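Local coordinates for malonyl coenzyme A-acyl carrier protein transacylase (Helicobacter pylori, PDB 2H1Y) that probably transfers the malonyl group of malonyl-CoA to holo-acyl carrier protein, releasing CoA and supplying malonyl-ACP for fatty acid synthesis, at residues A16-G21 with D278-L283; E68-Q73 with L125-G130; S114-F119 with D231-E236; K163-A168 with D183-L188; K220-L225 with L255-L260. All blocks are in the same frame, centred on the assembly; numbering follows the deposited sequence.

Contact 1: residues A16-G21 with D278-L283; sequences ALLFPG and DIFFEL
Ala16 and Phe280, Leu17 and Phe281, and Leu18 and Glu282 pair in register as two parallel strands whose directions differ by 33°. Four backbone bonds join them, and Ala16, Leu18 and Phe281 each use both N and O: Ala16 N to Ile279 O at 3.1 Å, Phe281 N to Ala16 O at 2.8 Å, Leu18 N to Phe281 O at 2.7 Å, and Leu283 N to Leu18 O at 2.8 Å. On one face of the sheet, Leu18 CD1 lies 3.6 Å from Phe280 CB, its CD2 nears ring atom CD2, and Ala16 CB meets the ring at CD2 and CE2. The other face carries Leu17 and Phe281, where Leu17 CD1 comes to the ring edge. Leu283 CD1 is shared: it lies 3.7 Å from Leu17 CG and equally 3.7 Å from Phe19 CZ, the side chains of Phe19 and Leu283 running side by side. After the strand, Pro20 CD sits 3.3 Å from Leu283 O. Glu282 turns its extended chain to the backbone N atoms of Leu289 and Lys290. In the central mixed sheet, strand 99-102 flanks 15-19 and strand 301-304 flanks 279-283, while helix 69-90 covers the Leu17 face through Ser80 and Tyr84.

Contact 2: residues E68-Q73 with L125-G130; sequences ESAYTQ and LTHQRG
His127 presents its ring edge to the face of Tyr71, an offset edge-to-face pair with centroids 5.0 Å apart and planes at 73°. CD2 and NE2 share the touching, CD2 standing 3.7 Å from Tyr71 CE1, and the two side chains lie side by side, pointing the same way. A chi1 of 170° sets CG of His127 anti to the backbone N; the ring end comes nearer the other helix, and CD2 approaches Ala70 O at 3.3 Å. Ala70 CB then covers one face of the imidazole. At the centre the backbones themselves meet: Gly130 has no side chain, and its CA lies 3.9 Å from Ala70 CA, which fits helix axes only 6.8 Å apart. The arrangement is a close antiparallel helix pair, the start of helix 69-90 against the middle of helix 119-137, within the large subdomain of the acyltransferase fold. Gln73 and Arg129 form the polar part, their side chains crossing at about a right angle. Arg129 NH1 donates to Gln73 OE1 at 2.8 Å over a nearly straight N-H...O (168°); the oxygen lies in the guanidinium plane, yet the donor stands above the amide plane. Both ends have further holders: Gln22 OE1 accepts from Gln73 NE2, and Arg129 NH2 bonds to Ser104 OG and Gln259 OE1. Ser104 belongs to the GHSLG sequence of the family.

Contact 3: residues S114-F119 with D231-E236; sequences SGALDF and DKFHFE
Ser114 is the tightly gripped residue here, bonded to His234 and Phe235 and packed on Phe233. Its carbonyl oxygen accepts from His234 N at 2.7 Å and from His234 ND1 at 2.6 Å, the two donors arriving from opposite faces of the carbonyl plane. Ser114 OG, anti to the backbone N (chi1 -152°), donates to a lone pair of Phe235 O at 2.5 Å. Ser114 CA also makes a CH-pi contact over the face of the Phe235 ring, 3.8 Å from the centroid. A second such contact sets Ala116 CB over the face of Phe233, 3.5 Å from CZ and offset toward the rim. Between them Gly115 has a positive phi of 126° in the weakly bonded, pi-type last turn. The outer side is looser: Lys232 CB rests 3.6 Å from Gly115 O while its bent chain leads off into solvent, and His234, though bonded, is exposed. The loop thus ties the end of helix 105-116 to the lead-in of strand 236-238, with Phe235 continuing inward onto Tyr84 of helix 69-90 and Ala100 of strand 99-102.

Contact 4: residues K163-A168 with D183-L188; sequences KNVWCA and DDLKAL
Val165 reaches across from its strand with both methyl groups. CG1, anti to the backbone N (chi1 -178°), lies 3.6 Å from Leu185 CD2 and 3.8 Å from Leu188 CD2; it meets Leu188 tip to tip and Leu185 at a slant. The other methyl, CG2, is set against the helix backbone, 3.8 Å from Asp184 O. At the outer edge, the Asp184 side chain lies across that of Asn164, with OD2 3.8 Å from Asn164 CB and the carboxylate plane 70° from the amide plane. Asp184 OD1 approaches Lys163 O at 3.8 Å, two acceptors that merely neighbour each other.

Further out, Leu188 follows the turn after helix 182-185: its backbone N bonds to Leu185 O at 2.9 Å, and both leucines end on the same valine. Leu185 also rests on Leu178 and Phe202, while Val165 touches Cys159 of helix 152-160. Backbone bonds from Asn164 to Val181 and from Trp166 to Ala179 fix the strand beside its hairpin partner. These elements follow the beta-alpha-beta-beta-alpha-beta order of the ferredoxin-like small subdomain of FabD enzymes, strand 165-172 being an edge strand of its four-stranded antiparallel sheet. With hydrogen bonds between the two segments absent, apolar packing of Val165, Leu185 and Leu188 carries the contact, and the polar groups gather at the solvent side.

Contact 5: residues K220-L225 with L255-L260; sequences KFQELL and LLSLQL
Phe221, Leu225, Leu256 and Leu260 make the apolar part of the contact. Leu260 CD1 comes 3.5 Å from Phe221 CD2, the two side chains crossing at about a right angle; chi1 of -158° sets CG of Phe221 anti to the backbone N, on a CB that points toward the other segment. One turn further along, Leu225 CD2 lies 3.6 Å from Leu256 CD1, again at about a right angle, and both Leu225 methyls bear on Leu256 CB at 4.0 Å. Three further contacts involve polar atoms. Leu256 O sits near the plane of the Phe221 ring at its edge, 3.9 Å from CE2. Leu225 CD1 nears Ser257 OG. Gln222 brings OE1 to 3.2 Å from Ser257 OG, and its CG stands 3.4 Å from the same oxygen; the serine hydroxyl is hydrogen-bonded to Val253 O, one turn back in its own helix. Phe221 also packs on Leu125 and Arg129, and Leu256 on Val108 and Val111, joining helix 218-228 to 119-137 and helix 249-259 to 105-116. With segment axes 9.4 Å apart at closest and directions 155° apart, the geometry is that of a near-antiparallel helix pair, part of the helical layer beside the central sheet of the acyltransferase fold.

In the fold
Contact 1 brings the first and fifth strands of the central sheet together, so its two segments enclose all the others along the chain. Contacts 2 and 3 interleave, lying on the successive helices 119-137 (contact 2) and 105-116 (contact 3), and meet where Leu125 touches Leu117. Contact 5 follows contact 2 in sequence but adjoins it in space, centres 14 Å apart, with Gln128 packed on Leu224. Contact 3 touches contact 1 through Leu17 and Phe235. Contact 4 stands apart in the small four-stranded subdomain, its centre 31 Å from that of contact 1. Four contacts thus lie in the larger subdomain, and one in the inserted smaller.

Contact 1: residues A16-G21 with D278-L283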
# COMPACT_ATOMS: atom_id res chain seq x y z
N ALA A 16 -1.86 -13.61 8.53
CA ALA A 16 -1.08 -12.44 8.14
C ALA A 16 -1.98 -11.23 7.82
O ALA A 16 -3.17 -11.37 7.49
CB ALA A 16 -0.17 -12.76 6.96
N LEU A 17 -1.40 -10.04 7.92
CA LEU A 17 -2.12 -8.79 7.65
C LEU A 17 -1.67 -8.23 6.32
O LEU A 17 -0.48 -8.29 5.99
CB LEU A 17 -1.86 -7.78 8.77
CG LEU A 17 -2.66 -7.76 10.08
CD1 LEU A 17 -3.11 -9.12 10.55
CD2 LEU A 17 -1.86 -7.09 11.17
N LEU A 18 -2.61 -7.70 5.54
CA LEU A 18 -2.27 -7.08 4.27
C LEU A 18 -2.74 -5.63 4.27
O LEU A 18 -3.89 -5.35 4.61
CB LEU A 18 -2.90 -7.85 3.11
CG LEU A 18 -2.57 -9.33 2.93
CD1 LEU A 18 -3.48 -9.93 1.88
CD2 LEU A 18 -1.14 -9.49 2.50
N PHE A 19 -1.84 -4.74 3.86
CA PHE A 19 -2.09 -3.31 3.83
C PHE A 19 -2.03 -2.75 2.39
O PHE A 19 -0.94 -2.73 1.74
CB PHE A 19 -1.13 -2.57 4.77
CG PHE A 19 -1.39 -2.82 6.22
CD1 PHE A 19 -0.78 -3.88 6.88
CD2 PHE A 19 -2.30 -2.02 6.94
CE1 PHE A 19 -1.05 -4.14 8.22
CE2 PHE A 19 -2.57 -2.26 8.28
CZ PHE A 19 -1.93 -3.33 8.93
N PRO A 20 -3.18 -2.27 1.87
CA PRO A 20 -3.23 -1.85 0.49
C PRO A 20 -2.62 -0.47 0.31
O PRO A 20 -2.47 0.26 1.29
CB PRO A 20 -4.74 -1.82 0.19
CG PRO A 20 -5.42 -1.64 1.48
CD PRO A 20 -4.46 -2.06 2.56
N GLY A 21 -2.28 -0.16 -0.93
CA GLY A 21 -1.70 1.11 -1.33
C GLY A 21 -2.55 1.78 -2.39
O GLY A 21 -3.77 1.58 -2.45
N ASP A 278 -2.46 -19.52 7.33
CA ASP A 278 -3.65 -20.15 6.75
C ASP A 278 -4.60 -19.16 6.09
O ASP A 278 -5.50 -19.56 5.31
CB ASP A 278 -4.39 -20.93 7.82
CG ASP A 278 -3.48 -21.90 8.53
OD1 ASP A 278 -3.07 -22.88 7.88
OD2 ASP A 278 -3.14 -21.66 9.72
N ILE A 279 -4.41 -17.88 6.37
CA ILE A 279 -5.39 -16.87 5.98
C ILE A 279 -4.80 -15.47 6.07
O ILE A 279 -3.86 -15.23 6.82
CB ILE A 279 -6.67 -16.99 6.87
CG1 ILE A 279 -7.82 -16.18 6.27
CG2 ILE A 279 -6.37 -16.63 8.36
CD1 ILE A 279 -9.18 -16.72 6.69
N PHE A 280 -5.38 -14.55 5.30
CA PHE A 280 -4.91 -13.19 5.22
C PHE A 280 -6.03 -12.25 5.61
O PHE A 280 -7.19 -12.51 5.27
CB PHE A 280 -4.49 -12.86 3.78
CG PHE A 280 -3.20 -13.51 3.35
CD1 PHE A 280 -3.21 -14.74 2.68
CD2 PHE A 280 -1.97 -12.89 3.58
CE1 PHE A 280 -2.00 -15.35 2.27
CE2 PHE A 280 -0.76 -13.48 3.17
CZ PHE A 280 -0.78 -14.71 2.51
N PHE A 281 -5.71 -11.16 6.31
CA PHE A 281 -6.69 -10.08 6.51
C PHE A 281 -6.27 -8.82 5.75
O PHE A 281 -5.23 -8.24 6.04
CB PHE A 281 -6.91 -9.75 8.00
CG PHE A 281 -7.36 -10.90 8.85
CD1 PHE A 281 -6.82 -11.08 10.11
CD2 PHE A 281 -8.30 -11.81 8.40
CE1 PHE A 281 -7.22 -12.14 10.92
CE2 PHE A 281 -8.72 -12.87 9.20
CZ PHE A 281 -8.18 -13.04 10.47
N GLU A 282 -7.05 -8.40 4.78
CA GLU A 282 -6.76 -7.13 4.13
C GLU A 282 -7.37 -6.03 5.00
O GLU A 282 -8.59 -5.90 5.04
CB GLU A 282 -7.32 -7.06 2.70
CG GLU A 282 -6.77 -5.87 1.91
CD GLU A 282 -7.03 -5.93 0.41
OE1 GLU A 282 -6.53 -5.03 -0.30
OE2 GLU A 282 -7.71 -6.85 -0.07
N LEU A 283 -6.51 -5.26 5.69
CA LEU A 283 -6.98 -4.18 6.57
C LEU A 283 -7.06 -2.85 5.85
O LEU A 283 -6.05 -2.32 5.40
CB LEU A 283 -6.11 -4.03 7.81
CG LEU A 283 -5.96 -5.28 8.65
CD1 LEU A 283 -5.08 -4.96 9.82
CD2 LEU A 283 -7.31 -5.79 9.09

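Contact 2: residues E68-Q73 with L125-G130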
# COMPACT_ATOMS: atom_id res chain seq x y z
N GLU A 68 -5.12 13.71 -5.01
CA GLU A 68 -3.69 13.95 -4.87
C GLU A 68 -3.02 12.89 -4.00
O GLU A 68 -3.54 12.54 -2.94
CB GLU A 68 -3.42 15.37 -4.32
CG GLU A 68 -3.68 16.53 -5.29
CD GLU A 68 -3.55 16.13 -6.77
OE1 GLU A 68 -4.53 15.57 -7.33
OE2 GLU A 68 -2.48 16.38 -7.38
N SER A 69 -1.87 12.39 -4.47
CA SER A 69 -1.02 11.49 -3.69
C SER A 69 -0.86 11.95 -2.25
O SER A 69 -0.85 11.14 -1.34
CB SER A 69 0.37 11.33 -4.34
OG SER A 69 0.32 10.61 -5.56
N ALA A 70 -0.77 13.26 -2.03
CA ALA A 70 -0.59 13.79 -0.68
C ALA A 70 -1.80 13.53 0.22
O ALA A 70 -1.66 13.49 1.45
CB ALA A 70 -0.25 15.27 -0.71
N TYR A 71 -2.98 13.35 -0.37
CA TYR A 71 -4.16 13.06 0.45
C TYR A 71 -4.67 11.63 0.34
O TYR A 71 -5.30 11.10 1.28
CB TYR A 71 -5.26 14.13 0.27
CG TYR A 71 -4.73 15.48 0.70
CD1 TYR A 71 -4.75 15.86 2.04
CD2 TYR A 71 -4.15 16.35 -0.23
CE1 TYR A 71 -4.23 17.09 2.45
CE2 TYR A 71 -3.63 17.58 0.16
CZ TYR A 71 -3.68 17.95 1.50
OH TYR A 71 -3.18 19.17 1.88
N THR A 72 -4.37 11.00 -0.79
CA THR A 72 -4.65 9.58 -0.96
C THR A 72 -3.88 8.71 0.04
O THR A 72 -4.49 7.91 0.79
CB THR A 72 -4.28 9.16 -2.34
OG1 THR A 72 -4.96 10.00 -3.25
CG2 THR A 72 -4.74 7.75 -2.57
N GLN A 73 -2.56 8.90 0.07
CA GLN A 73 -1.70 8.10 0.93
C GLN A 73 -2.16 8.11 2.41
O GLN A 73 -2.36 7.05 3.00
CB GLN A 73 -0.22 8.45 0.70
CG GLN A 73 0.22 8.17 -0.76
CD GLN A 73 1.74 8.09 -0.97
OE1 GLN A 73 2.52 7.98 -0.02
NE2 GLN A 73 2.17 8.11 -2.22
N LEU A 125 3.69 11.69 8.12
CA LEU A 125 4.66 11.05 7.24
C LEU A 125 4.04 10.67 5.88
O LEU A 125 4.63 10.96 4.83
CB LEU A 125 5.32 9.84 7.91
CG LEU A 125 6.35 9.09 7.05
CD1 LEU A 125 7.68 9.81 7.03
CD2 LEU A 125 6.53 7.69 7.56
N THR A 126 2.86 10.03 5.90
CA THR A 126 2.22 9.60 4.65
C THR A 126 1.85 10.78 3.75
O THR A 126 2.11 10.75 2.55
CB THR A 126 0.99 8.66 4.88
OG1 THR A 126 0.07 9.27 5.79
CG2 THR A 126 1.43 7.29 5.43
N HIS A 127 1.27 11.83 4.33
CA HIS A 127 0.97 13.05 3.59
C HIS A 127 2.24 13.58 2.92
O HIS A 127 2.23 14.01 1.77
CB HIS A 127 0.36 14.10 4.51
CG HIS A 127 0.24 15.46 3.91
ND1 HIS A 127 1.27 16.38 3.90
CD2 HIS A 127 -0.80 16.08 3.30
CE1 HIS A 127 0.88 17.49 3.31
NE2 HIS A 127 -0.38 17.34 2.94
N GLN A 128 3.35 13.50 3.64
CA GLN A 128 4.63 13.99 3.14
C GLN A 128 5.15 13.11 1.99
O GLN A 128 5.59 13.63 0.95
CB GLN A 128 5.62 14.10 4.31
CG GLN A 128 6.69 15.23 4.26
CD GLN A 128 6.21 16.60 3.76
OE1 GLN A 128 6.86 17.20 2.91
NE2 GLN A 128 5.10 17.10 4.31
N ARG A 129 5.06 11.79 2.16
CA ARG A 129 5.48 10.84 1.13
C ARG A 129 4.78 11.13 -0.19
O ARG A 129 5.39 11.11 -1.25
CB ARG A 129 5.19 9.41 1.58
CG ARG A 129 5.74 8.28 0.70
CD ARG A 129 5.22 6.95 1.25
NE ARG A 129 5.62 5.75 0.53
CZ ARG A 129 4.95 5.19 -0.48
NH1 ARG A 129 3.82 5.72 -0.94
NH2 ARG A 129 5.41 4.06 -1.03
N GLY A 130 3.48 11.43 -0.11
CA GLY A 130 2.70 11.79 -1.29
C GLY A 130 3.13 13.12 -1.88
O GLY A 130 3.20 13.28 -3.11

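Contact 3: residues S114-F119 with D231-E236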
# COMPACT_ATOMS: atom_id res chain seq x y z
N SER A 114 2.52 -1.99 13.51
CA SER A 114 3.44 -2.81 14.29
C SER A 114 3.80 -2.12 15.62
O SER A 114 4.07 -2.80 16.62
CB SER A 114 4.70 -3.11 13.50
OG SER A 114 5.24 -4.33 13.94
N GLY A 115 3.80 -0.79 15.62
CA GLY A 115 3.97 0.01 16.84
C GLY A 115 5.10 1.03 16.74
O GLY A 115 5.45 1.70 17.72
N ALA A 116 5.67 1.14 15.54
CA ALA A 116 6.82 1.98 15.31
C ALA A 116 6.44 3.38 14.85
O ALA A 116 7.30 4.18 14.50
CB ALA A 116 7.74 1.33 14.29
N LEU A 117 5.15 3.67 14.86
CA LEU A 117 4.68 4.93 14.30
C LEU A 117 3.30 5.27 14.84
O LEU A 117 2.33 4.57 14.55
CB LEU A 117 4.66 4.80 12.79
CG LEU A 117 5.22 5.88 11.88
CD1 LEU A 117 6.46 6.54 12.46
CD2 LEU A 117 5.53 5.24 10.53
N ASP A 118 3.23 6.33 15.66
CA ASP A 118 1.97 6.80 16.24
C ASP A 118 1.02 7.29 15.16
O ASP A 118 1.44 7.72 14.07
CB ASP A 118 2.19 7.95 17.24
CG ASP A 118 3.09 7.56 18.39
OD1 ASP A 118 3.07 6.37 18.79
OD2 ASP A 118 3.83 8.44 18.89
N PHE A 119 -0.27 7.26 15.50
CA PHE A 119 -1.31 7.73 14.60
C PHE A 119 -0.98 9.05 13.89
O PHE A 119 -0.83 9.06 12.66
CB PHE A 119 -2.66 7.79 15.30
CG PHE A 119 -3.79 8.10 14.37
CD1 PHE A 119 -3.96 7.38 13.19
CD2 PHE A 119 -4.68 9.13 14.67
CE1 PHE A 119 -4.98 7.67 12.32
CE2 PHE A 119 -5.71 9.44 13.81
CZ PHE A 119 -5.87 8.70 12.63
N ASP A 231 11.22 2.56 18.11
CA ASP A 231 11.74 1.22 17.93
C ASP A 231 10.85 0.23 18.67
O ASP A 231 11.19 -0.26 19.75
CB ASP A 231 13.17 1.13 18.43
CG ASP A 231 13.88 -0.09 17.92
OD1 ASP A 231 13.29 -0.88 17.15
OD2 ASP A 231 15.06 -0.26 18.30
N LYS A 232 9.70 -0.04 18.09
CA LYS A 232 8.73 -0.90 18.72
C LYS A 232 7.95 -1.58 17.61
O LYS A 232 7.35 -0.91 16.77
CB LYS A 232 7.82 -0.10 19.66
CG LYS A 232 6.85 -0.97 20.44
CD LYS A 232 6.43 -0.35 21.77
CE LYS A 232 7.32 -0.88 22.92
NZ LYS A 232 7.48 -2.37 22.86
N PHE A 233 8.01 -2.90 17.61
CA PHE A 233 7.41 -3.73 16.58
C PHE A 233 6.80 -4.98 17.21
O PHE A 233 7.53 -5.86 17.65
CB PHE A 233 8.47 -4.17 15.58
CG PHE A 233 9.00 -3.07 14.73
CD1 PHE A 233 9.95 -2.18 15.22
CD2 PHE A 233 8.57 -2.95 13.41
CE1 PHE A 233 10.45 -1.17 14.43
CE2 PHE A 233 9.06 -1.94 12.60
CZ PHE A 233 10.01 -1.05 13.11
N HIS A 234 5.48 -5.07 17.22
CA HIS A 234 4.79 -6.26 17.73
C HIS A 234 4.84 -7.44 16.77
O HIS A 234 4.67 -8.58 17.18
CB HIS A 234 3.33 -5.91 18.06
CG HIS A 234 3.22 -4.92 19.17
ND1 HIS A 234 3.43 -3.57 18.98
CD2 HIS A 234 3.00 -5.08 20.50
CE1 HIS A 234 3.31 -2.94 20.14
NE2 HIS A 234 3.04 -3.83 21.07
N PHE A 235 5.08 -7.16 15.49
CA PHE A 235 5.16 -8.18 14.46
C PHE A 235 6.08 -7.71 13.33
O PHE A 235 6.27 -6.51 13.13
CB PHE A 235 3.76 -8.53 13.91
CG PHE A 235 2.92 -7.32 13.52
CD1 PHE A 235 3.13 -6.67 12.30
CD2 PHE A 235 1.92 -6.85 14.36
CE1 PHE A 235 2.37 -5.56 11.94
CE2 PHE A 235 1.14 -5.75 14.01
CZ PHE A 235 1.36 -5.10 12.78
N GLU A 236 6.66 -8.66 12.61
CA GLU A 236 7.59 -8.36 11.53
C GLU A 236 6.87 -7.90 10.28
O GLU A 236 5.72 -8.24 10.06
CB GLU A 236 8.45 -9.59 11.23
CG GLU A 236 7.74 -10.77 10.53
CD GLU A 236 8.64 -11.99 10.40
OE1 GLU A 236 8.32 -12.88 9.59
OE2 GLU A 236 9.68 -12.08 11.10

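Contact 4: residues K163-A168 with D183-L188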
# COMPACT_ATOMS: atom_id res chain seq x y z
N LYS A 163 14.97 3.73 -22.81
CA LYS A 163 15.12 4.96 -22.05
C LYS A 163 13.80 5.41 -21.39
O LYS A 163 12.74 5.32 -22.00
CB LYS A 163 15.69 6.10 -22.93
CG LYS A 163 17.15 5.89 -23.41
CD LYS A 163 17.77 7.19 -24.03
CE LYS A 163 18.90 6.92 -25.06
NZ LYS A 163 20.15 6.38 -24.44
N ASN A 164 13.91 5.83 -20.14
CA ASN A 164 12.83 6.50 -19.41
C ASN A 164 11.64 5.64 -18.97
O ASN A 164 10.57 6.16 -18.66
CB ASN A 164 12.41 7.78 -20.15
CG ASN A 164 13.50 8.87 -20.10
OD1 ASN A 164 13.64 9.66 -21.03
ND2 ASN A 164 14.26 8.91 -19.00
N VAL A 165 11.86 4.33 -18.86
CA VAL A 165 10.81 3.39 -18.51
C VAL A 165 11.35 2.35 -17.55
O VAL A 165 12.42 1.79 -17.76
CB VAL A 165 10.23 2.69 -19.78
CG1 VAL A 165 9.12 1.75 -19.41
CG2 VAL A 165 9.69 3.70 -20.79
N TRP A 166 10.62 2.07 -16.49
CA TRP A 166 11.05 1.11 -15.50
C TRP A 166 9.87 0.26 -15.02
O TRP A 166 8.74 0.73 -14.97
CB TRP A 166 11.64 1.83 -14.29
CG TRP A 166 12.94 2.57 -14.58
CD1 TRP A 166 14.21 2.06 -14.47
CD2 TRP A 166 13.09 3.93 -15.01
NE1 TRP A 166 15.14 3.03 -14.81
CE2 TRP A 166 14.48 4.18 -15.15
CE3 TRP A 166 12.18 4.96 -15.29
CZ2 TRP A 166 14.98 5.41 -15.56
CZ3 TRP A 166 12.68 6.18 -15.70
CH2 TRP A 166 14.07 6.39 -15.85
N CYS A 167 10.16 -0.97 -14.65
CA CYS A 167 9.23 -1.80 -13.90
C CYS A 167 9.06 -1.31 -12.45
O CYS A 167 10.03 -1.15 -11.71
CB CYS A 167 9.73 -3.24 -13.91
SG CYS A 167 9.74 -3.99 -15.55
N ALA A 168 7.81 -1.13 -12.04
CA ALA A 168 7.50 -0.52 -10.74
C ALA A 168 6.74 -1.42 -9.78
O ALA A 168 6.91 -1.32 -8.56
CB ALA A 168 6.76 0.78 -10.94
N ASP A 183 4.96 9.87 -22.61
CA ASP A 183 5.09 9.57 -24.03
C ASP A 183 5.93 8.34 -24.25
O ASP A 183 5.63 7.53 -25.13
CB ASP A 183 5.67 10.75 -24.82
CG ASP A 183 4.86 12.04 -24.64
OD1 ASP A 183 5.50 13.11 -24.64
OD2 ASP A 183 3.61 12.00 -24.50
N ASP A 184 6.99 8.19 -23.45
CA ASP A 184 7.89 7.05 -23.56
C ASP A 184 7.20 5.72 -23.24
O ASP A 184 7.58 4.69 -23.79
CB ASP A 184 9.11 7.25 -22.65
CG ASP A 184 10.11 8.25 -23.21
OD1 ASP A 184 10.86 7.87 -24.13
OD2 ASP A 184 10.16 9.40 -22.72
N LEU A 185 6.20 5.75 -22.36
CA LEU A 185 5.37 4.58 -22.04
C LEU A 185 4.29 4.40 -23.11
O LEU A 185 4.12 3.31 -23.71
CB LEU A 185 4.66 4.79 -20.69
CG LEU A 185 5.45 4.80 -19.38
CD1 LEU A 185 4.61 5.40 -18.27
CD2 LEU A 185 5.90 3.39 -19.03
N LYS A 186 3.57 5.50 -23.32
CA LYS A 186 2.50 5.65 -24.29
C LYS A 186 3.02 5.45 -25.71
O LYS A 186 2.42 5.96 -26.66
CB LYS A 186 1.96 7.08 -24.12
CG LYS A 186 0.52 7.39 -24.51
CD LYS A 186 0.22 8.89 -24.26
CE LYS A 186 -1.06 9.37 -24.94
NZ LYS A 186 -0.95 9.43 -26.44
N ALA A 187 4.13 4.73 -25.86
CA ALA A 187 4.81 4.57 -27.15
C ALA A 187 5.39 3.18 -27.30
O ALA A 187 5.86 2.80 -28.37
CB ALA A 187 5.92 5.61 -27.30
N LEU A 188 5.37 2.43 -26.20
CA LEU A 188 5.73 1.03 -26.16
C LEU A 188 4.54 0.14 -26.58
O LEU A 188 4.71 -1.07 -26.74
CB LEU A 188 6.12 0.66 -24.73
CG LEU A 188 7.54 0.51 -24.17
CD1 LEU A 188 8.57 1.41 -24.81
CD2 LEU A 188 7.44 0.75 -22.67

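Contact 5: residues K220-L225 with L255-L260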
# COMPACT_ATOMS: atom_id res chain seq x y z
N LYS A 220 15.46 13.38 2.04
CA LYS A 220 14.41 14.06 2.83
C LYS A 220 13.47 13.08 3.54
O LYS A 220 13.05 13.31 4.67
CB LYS A 220 13.59 15.01 1.95
CG LYS A 220 14.30 16.30 1.56
CD LYS A 220 13.32 17.49 1.35
CE LYS A 220 12.78 18.07 2.69
NZ LYS A 220 12.34 19.50 2.58
N PHE A 221 13.17 11.97 2.86
CA PHE A 221 12.29 10.97 3.42
C PHE A 221 12.97 10.23 4.56
O PHE A 221 12.40 10.05 5.63
CB PHE A 221 11.77 10.02 2.34
CG PHE A 221 10.50 9.32 2.73
CD1 PHE A 221 9.37 10.05 3.07
CD2 PHE A 221 10.45 7.95 2.78
CE1 PHE A 221 8.21 9.42 3.44
CE2 PHE A 221 9.29 7.31 3.14
CZ PHE A 221 8.16 8.04 3.48
N GLN A 222 14.21 9.82 4.33
CA GLN A 222 15.03 9.17 5.34
C GLN A 222 15.06 9.99 6.63
O GLN A 222 14.79 9.48 7.73
CB GLN A 222 16.44 8.99 4.80
CG GLN A 222 17.15 7.75 5.27
CD GLN A 222 18.26 7.34 4.31
OE1 GLN A 222 18.01 7.02 3.14
NE2 GLN A 222 19.51 7.37 4.81
N GLU A 223 15.36 11.28 6.48
CA GLU A 223 15.32 12.23 7.59
C GLU A 223 14.00 12.17 8.37
O GLU A 223 14.00 12.10 9.60
CB GLU A 223 15.56 13.64 7.06
CG GLU A 223 15.68 14.71 8.12
CD GLU A 223 15.88 16.10 7.51
OE1 GLU A 223 15.20 16.40 6.50
OE2 GLU A 223 16.72 16.87 8.03
N LEU A 224 12.89 12.18 7.65
CA LEU A 224 11.57 12.12 8.28
C LEU A 224 11.26 10.79 9.00
O LEU A 224 10.61 10.78 10.05
CB LEU A 224 10.49 12.49 7.29
CG LEU A 224 10.31 13.98 7.00
CD1 LEU A 224 8.85 14.22 6.64
CD2 LEU A 224 10.71 14.90 8.18
N LEU A 225 11.76 9.68 8.45
CA LEU A 225 11.70 8.35 9.08
C LEU A 225 12.48 8.26 10.40
O LEU A 225 11.99 7.72 11.41
CB LEU A 225 12.19 7.27 8.10
CG LEU A 225 11.27 6.92 6.93
CD1 LEU A 225 12.05 6.35 5.75
CD2 LEU A 225 10.21 5.94 7.39
N LEU A 255 14.71 0.39 4.75
CA LEU A 255 13.84 -0.31 3.80
C LEU A 255 12.65 0.50 3.24
O LEU A 255 12.32 0.37 2.05
CB LEU A 255 13.43 -1.69 4.35
CG LEU A 255 14.66 -2.61 4.37
CD1 LEU A 255 14.47 -3.82 5.23
CD2 LEU A 255 15.11 -3.03 2.95
N LEU A 256 12.04 1.36 4.07
CA LEU A 256 11.02 2.28 3.59
C LEU A 256 11.62 3.37 2.70
O LEU A 256 10.88 4.00 1.94
CB LEU A 256 10.23 2.91 4.74
CG LEU A 256 9.24 2.03 5.52
CD1 LEU A 256 8.58 2.78 6.66
CD2 LEU A 256 8.16 1.39 4.62
N SER A 257 12.94 3.58 2.78
CA SER A 257 13.64 4.55 1.91
C SER A 257 13.79 3.93 0.54
O SER A 257 13.37 4.47 -0.47
CB SER A 257 15.08 4.82 2.38
OG SER A 257 15.16 5.55 3.59
N LEU A 258 14.42 2.77 0.55
CA LEU A 258 14.82 2.06 -0.63
C LEU A 258 13.62 1.64 -1.49
O LEU A 258 13.68 1.62 -2.73
CB LEU A 258 15.66 0.85 -0.19
CG LEU A 258 16.70 0.26 -1.13
CD1 LEU A 258 16.30 -1.16 -1.59
CD2 LEU A 258 17.07 1.19 -2.30
N GLN A 259 12.52 1.31 -0.80
CA GLN A 259 11.26 0.96 -1.44
C GLN A 259 10.94 1.90 -2.60
O GLN A 259 10.69 1.44 -3.72
CB GLN A 259 10.14 0.99 -0.40
CG GLN A 259 8.87 0.30 -0.83
CD GLN A 259 7.65 1.05 -0.39
OE1 GLN A 259 7.51 2.25 -0.64
NE2 GLN A 259 6.76 0.35 0.30
N LEU A 260 11.01 3.21 -2.32
CA LEU A 260 10.63 4.30 -3.24
C LEU A 260 11.26 4.25 -4.62
O LEU A 260 10.67 4.73 -5.57
CB LEU A 260 10.94 5.66 -2.61
CG LEU A 260 10.31 5.92 -1.25
CD1 LEU A 260 11.00 7.09 -0.57
CD2 LEU A 260 8.81 6.16 -1.36